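Local coordinates for alpha,alpha-trehalose-phosphate synthase (UDP-forming) (Burkholderia xenovorans, PDB 5V0T), which is a glycosyltransferase of family 20 with the two-domain GT-B fold, modelled here with UDP and 6-O-phosphono-alpha-D-glucopyranose bound, at residues L143-Q148 with A185-F189; S170-L174 with Y206-E210. One frame throughout, in Å; residues are numbered along the deposited sequence.

In the fold
Both contacts belong to the N-terminal, Rossmann-like half of the GT-B fold, with centres about 17 Å apart. Their segments alternate along the chain, and helix 179-186 spans the two: its last residues enter contact 1, while its start meets contact 2, where His179 is hydrogen-bonded to Tyr206. The two contacts also touch directly, Cys187 SG lying 4.2 Å from Ile207 CD1. The side chain of Leu143 in contact 1 is about 9 Å from the bound 6-O-phosphono-alpha-D-glucopyranose, and Asp140 and His142, which line the pocket of that ligand, come just before 143-148. His164 and Ile165, also lining that pocket, precede 170-174 in the chain.

Contact 1: L143-Q148 with A185-F189; sequences LIPFAQ and ALCSF
Start with two type I turns facing each other. Leu143 to Phe146 turns into helix 146-152, with Pro145 as its N-cap and Phe146 N bonded to Leu143 O at 3.0 Å; Leu186 to Phe189 turns the chain out of helix 179-186, closed by Phe189 N to Leu186 O at 3.1 Å. The CA register pairs Pro145 with Ala185 (5.2 Å), Ile144 with Leu186 (5.9 Å), Gln148 with Ser188 (5.4 Å) and Ala147 with Phe189 (5.5 Å).

Ala185 points its CB at the other segment, 4.0 Å from Pro145 CA and 3.9 Å from Ile144 O. No direct hydrogen bond joins the segments; a water links them, donating to Ala185 O and Ile144 O, each at 2.7 Å, and accepting from Gln148 N at 2.9 Å. Leu186, an mt rotamer, brings CG to 3.9 Å from Ile144 CG2. Cys187 faces away. Ser188 sets its CB 3.7 Å from Gln148 N and 4.0 Å from Ala147 CB. Phe189 turns extended (phi/psi -73/152), and its m rotamer brings the ring back beside the first turn, edge toward the carbonyls of Leu143 and Ile144, with Ile144 O 3.4 Å from Phe189 CE2. Ala147 CB stands over one face, 3.4 Å from the centroid and 8° off the normal, a CH-pi contact.

This joins the start of helix 146-152, after strand 135-139, to the end of helix 179-186, before strand 191-194, in consecutive beta-alpha units of the Rossmann-like domain. Ile144, Leu186 and Phe189 rest on Phe161 of strand 159-162, Leu143 and Phe146 on Val138, and Pro145 against Tyr115 and Trp116 of helix 109-126.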
loop_
_atom_site.group_PDB
_atom_site.type_symbol
_atom_site.label_atom_id
_atom_site.label_comp_id
_atom_site.label_asym_id
_atom_site.label_seq_id
_atom_site.Cartn_x
_atom_site.Cartn_y
_atom_site.Cartn_z
ATOM N N LEU A 143 14.124 -0.163 -3.982
ATOM C CA LEU A 143 15.395 -0.482 -3.334
ATOM C C LEU A 143 15.771 -1.957 -3.494
ATOM O O LEU A 143 16.535 -2.501 -2.695
ATOM C CB LEU A 143 15.340 -0.061 -1.859
ATOM C CG LEU A 143 15.129 1.450 -1.683
ATOM C CD1 LEU A 143 14.835 1.789 -0.238
ATOM C CD2 LEU A 143 16.360 2.216 -2.165
ATOM N N ILE A 144 15.264 -2.601 -4.546
ATOM C CA ILE A 144 15.621 -3.994 -4.854
ATOM C C ILE A 144 17.137 -4.206 -4.939
ATOM O O ILE A 144 17.618 -5.227 -4.424
ATOM C CB ILE A 144 14.914 -4.451 -6.137
ATOM C CG1 ILE A 144 13.410 -4.641 -5.858
ATOM C CG2 ILE A 144 15.551 -5.750 -6.714
ATOM C CD1 ILE A 144 12.539 -4.785 -7.138
ATOM N N PRO A 145 17.939 -3.311 -5.534
ATOM C CA PRO A 145 19.396 -3.536 -5.596
ATOM C C PRO A 145 20.167 -3.209 -4.325
ATOM O O PRO A 145 21.396 -3.276 -4.354
ATOM C CB PRO A 145 19.852 -2.594 -6.730
ATOM C CG PRO A 145 18.580 -2.202 -7.467
ATOM C CD PRO A 145 17.539 -2.178 -6.387
ATOM N N PHE A 146 19.496 -2.873 -3.215
ATOM C CA PHE A 146 20.172 -2.248 -2.081
ATOM C C PHE A 146 21.097 -3.211 -1.346
ATOM O O PHE A 146 22.188 -2.816 -0.926
ATOM C CB PHE A 146 19.143 -1.669 -1.105
ATOM C CG PHE A 146 19.681 -0.552 -0.255
ATOM C CD1 PHE A 146 19.812 0.730 -0.770
ATOM C CD2 PHE A 146 20.056 -0.778 1.062
ATOM C CE1 PHE A 146 20.312 1.768 0.015
ATOM C CE2 PHE A 146 20.562 0.262 1.853
ATOM C CZ PHE A 146 20.691 1.532 1.322
ATOM N N ALA A 147 20.674 -4.463 -1.131
ATOM C CA ALA A 147 21.558 -5.402 -0.438
ATOM C C ALA A 147 22.818 -5.649 -1.249
ATOM O O ALA A 147 23.930 -5.675 -0.702
ATOM C CB ALA A 147 20.849 -6.727 -0.168
ATOM N N GLN A 148 22.657 -5.819 -2.563
ATOM C CA GLN A 148 23.801 -6.029 -3.446
ATOM C C GLN A 148 24.790 -4.873 -3.335
ATOM O O GLN A 148 26.003 -5.089 -3.205
ATOM C CB GLN A 148 23.285 -6.199 -4.879
ATOM C CG GLN A 148 24.260 -6.728 -5.914
ATOM C CD GLN A 148 23.660 -6.675 -7.319
ATOM O OE1 GLN A 148 23.474 -5.590 -7.876
ATOM N NE2 GLN A 148 23.334 -7.841 -7.887
ATOM N N ALA A 185 19.522 -9.560 -7.877
ATOM C CA ALA A 185 19.779 -8.597 -6.809
ATOM C C ALA A 185 18.973 -8.926 -5.553
ATOM O O ALA A 185 19.484 -8.805 -4.431
ATOM C CB ALA A 185 19.458 -7.179 -7.295
ATOM N N LEU A 186 17.720 -9.366 -5.719
ATOM C CA LEU A 186 16.925 -9.784 -4.566
ATOM C C LEU A 186 17.598 -10.905 -3.792
ATOM O O LEU A 186 17.468 -10.973 -2.562
ATOM C CB LEU A 186 15.530 -10.234 -5.006
ATOM C CG LEU A 186 14.469 -9.193 -5.340
ATOM C CD1 LEU A 186 13.215 -9.913 -5.831
ATOM C CD2 LEU A 186 14.146 -8.337 -4.114
ATOM N N CYS A 187 18.321 -11.784 -4.483
ATOM C CA CYS A 187 18.959 -12.902 -3.812
ATOM C C CYS A 187 20.212 -12.509 -3.037
ATOM O O CYS A 187 20.799 -13.378 -2.396
ATOM C CB CYS A 187 19.273 -14.009 -4.832
ATOM S SG CYS A 187 17.759 -14.726 -5.567
ATOM N N SER A 188 20.621 -11.236 -3.036
ATOM C CA SER A 188 21.657 -10.807 -2.099
ATOM C C SER A 188 21.118 -10.521 -0.705
ATOM O O SER A 188 21.910 -10.336 0.216
ATOM C CB SER A 188 22.381 -9.551 -2.592
ATOM O OG SER A 188 23.268 -9.856 -3.654
ATOM N N PHE A 189 19.806 -10.439 -0.533
ATOM C CA PHE A 189 19.254 -10.265 0.799
ATOM C C PHE A 189 19.372 -11.566 1.588
ATOM O O PHE A 189 19.422 -12.657 1.018
ATOM C CB PHE A 189 17.794 -9.814 0.704
ATOM C CG PHE A 189 17.629 -8.350 0.328
ATOM C CD1 PHE A 189 17.742 -7.363 1.300
ATOM C CD2 PHE A 189 17.355 -7.972 -0.973
ATOM C CE1 PHE A 189 17.592 -6.025 0.982
ATOM C CE2 PHE A 189 17.210 -6.631 -1.305
ATOM C CZ PHE A 189 17.326 -5.650 -0.305
HETATM O O HOH W 1 20.009 -6.268 -3.563
#

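Contact 2: S170-L174 with Y206-E210; sequences SQVLL and YIVNE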
loop_
_atom_site.group_PDB
_atom_site.type_symbol
_atom_site.label_atom_id
_atom_site.label_comp_id
_atom_site.label_asym_id
_atom_site.label_seq_id
_atom_site.Cartn_x
_atom_site.Cartn_y
_atom_site.Cartn_z
ATOM N N SER A 170 5.264 -14.827 -12.619
ATOM C CA SER A 170 6.523 -14.802 -13.364
ATOM C C SER A 170 6.320 -14.374 -14.818
ATOM O O SER A 170 7.148 -13.639 -15.371
ATOM C CB SER A 170 7.217 -16.164 -13.292
ATOM O OG SER A 170 6.455 -17.168 -13.932
ATOM N N GLN A 171 5.222 -14.814 -15.453
ATOM C CA GLN A 171 4.988 -14.469 -16.857
ATOM C C GLN A 171 4.791 -12.974 -17.043
ATOM O O GLN A 171 5.095 -12.432 -18.112
ATOM C CB GLN A 171 3.763 -15.209 -17.411
ATOM C CG GLN A 171 4.021 -16.648 -17.784
ATOM C CD GLN A 171 5.065 -16.751 -18.895
ATOM O OE1 GLN A 171 4.988 -16.043 -19.898
ATOM N NE2 GLN A 171 6.066 -17.592 -18.693
ATOM N N VAL A 172 4.228 -12.313 -16.040
ATOM C CA VAL A 172 4.031 -10.870 -16.073
ATOM C C VAL A 172 5.344 -10.140 -15.789
ATOM O O VAL A 172 5.649 -9.122 -16.420
ATOM C CB VAL A 172 2.922 -10.491 -15.069
ATOM C CG1 VAL A 172 2.887 -8.993 -14.827
ATOM C CG2 VAL A 172 1.552 -11.006 -15.571
ATOM N N LEU A 173 6.157 -10.675 -14.876
ATOM C CA LEU A 173 7.450 -10.063 -14.565
ATOM C C LEU A 173 8.387 -10.078 -15.778
ATOM O O LEU A 173 9.221 -9.177 -15.930
ATOM C CB LEU A 173 8.089 -10.787 -13.383
ATOM C CG LEU A 173 9.468 -10.293 -12.907
ATOM C CD1 LEU A 173 9.379 -8.836 -12.445
ATOM C CD2 LEU A 173 9.989 -11.181 -11.793
ATOM N N LEU A 174 8.237 -11.060 -16.672
ATOM C CA LEU A 174 9.078 -11.134 -17.869
ATOM C C LEU A 174 8.965 -9.899 -18.755
ATOM O O LEU A 174 9.854 -9.669 -19.583
ATOM C CB LEU A 174 8.731 -12.367 -18.702
ATOM C CG LEU A 174 8.991 -13.725 -18.049
ATOM C CD1 LEU A 174 8.588 -14.861 -19.009
ATOM C CD2 LEU A 174 10.431 -13.840 -17.614
ATOM N N TYR A 206 9.143 -17.858 -10.500
ATOM C CA TYR A 206 10.224 -17.294 -11.307
ATOM C C TYR A 206 11.545 -18.005 -11.023
ATOM O O TYR A 206 12.267 -18.396 -11.950
ATOM C CB TYR A 206 10.356 -15.786 -11.052
ATOM C CG TYR A 206 11.416 -15.138 -11.935
ATOM C CD1 TYR A 206 12.768 -15.197 -11.597
ATOM C CD2 TYR A 206 11.064 -14.488 -13.110
ATOM C CE1 TYR A 206 13.742 -14.634 -12.407
ATOM C CE2 TYR A 206 12.030 -13.905 -13.917
ATOM C CZ TYR A 206 13.370 -13.980 -13.558
ATOM O OH TYR A 206 14.343 -13.422 -14.362
ATOM N N ILE A 207 11.882 -18.173 -9.741
ATOM C CA ILE A 207 13.141 -18.830 -9.369
ATOM C C ILE A 207 13.258 -20.197 -10.039
ATOM O O ILE A 207 14.303 -20.549 -10.615
ATOM C CB ILE A 207 13.244 -18.950 -7.836
ATOM C CG1 ILE A 207 13.397 -17.566 -7.179
ATOM C CG2 ILE A 207 14.373 -19.900 -7.448
ATOM C CD1 ILE A 207 14.705 -16.868 -7.499
ATOM N N VAL A 208 12.187 -20.996 -9.973
ATOM C CA VAL A 208 12.256 -22.367 -10.485
ATOM C C VAL A 208 12.200 -22.392 -12.009
ATOM O O VAL A 208 12.965 -23.111 -12.657
ATOM C CB VAL A 208 11.134 -23.221 -9.859
ATOM C CG1 VAL A 208 11.017 -24.560 -10.567
ATOM C CG2 VAL A 208 11.388 -23.416 -8.364
ATOM N N ASN A 209 11.317 -21.593 -12.609
ATOM C CA ASN A 209 11.014 -21.724 -14.028
ATOM C C ASN A 209 11.726 -20.715 -14.919
ATOM O O ASN A 209 11.808 -20.946 -16.128
ATOM C CB ASN A 209 9.505 -21.620 -14.246
ATOM C CG ASN A 209 8.780 -22.826 -13.722
ATOM O OD1 ASN A 209 9.127 -23.947 -14.066
ATOM N ND2 ASN A 209 7.797 -22.611 -12.856
ATOM N N GLU A 210 12.246 -19.620 -14.367
ATOM C CA GLU A 210 13.004 -18.656 -15.152
ATOM C C GLU A 210 14.453 -18.490 -14.707
ATOM O O GLU A 210 15.280 -18.093 -15.524
ATOM C CB GLU A 210 12.307 -17.277 -15.128
ATOM C CG GLU A 210 10.852 -17.324 -15.565
ATOM C CD GLU A 210 10.676 -17.827 -16.997
ATOM O OE1 GLU A 210 11.625 -17.702 -17.804
ATOM O OE2 GLU A 210 9.586 -18.349 -17.314
HETATM O O HOH W 2 7.203 -18.129 -16.263
#
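This is a partly buried helix-helix contact in the Rossmann-like N-terminal domain, where the short helix 170-173, part of the connection between parallel strands 159-162 and 191-194, packs on the C-terminal end of helix 197-209. The backbones come closest at Ser170 and Tyr206, whose CA atoms are 4.9 Å apart; the small serine permits this, its CB lying 3.8 Å from Tyr206 CA. One helical turn on, Leu173 and Leu174 pack against the CD2-CE2 side of the tyrosine ring, with Leu173 CD2 3.7 Å from Tyr206 CD2 and Leu174 CD2 4.0 Å from Tyr206 CE2. The t rotamer of Tyr206 carries the ring along these leucines to His179, whose ND1 is hydrogen-bonded to Tyr206 OH, while Arg180 and Val183 of helix 179-186 also touch it. The Tyr206 ring thus sits between helices 170-173 and 179-186.

Toward solvent the contact turns polar. No direct hydrogen bond joins 170-174 to 206-210, though Ser170 OG is hydrogen-bonded to Asp205 OD2, one residue earlier on the same helix. A water does the bridging: it accepts from Gln171 NE2 at 2.7 Å and donates to Ser170 OG and to Glu210 OE2, both at 2.6 Å.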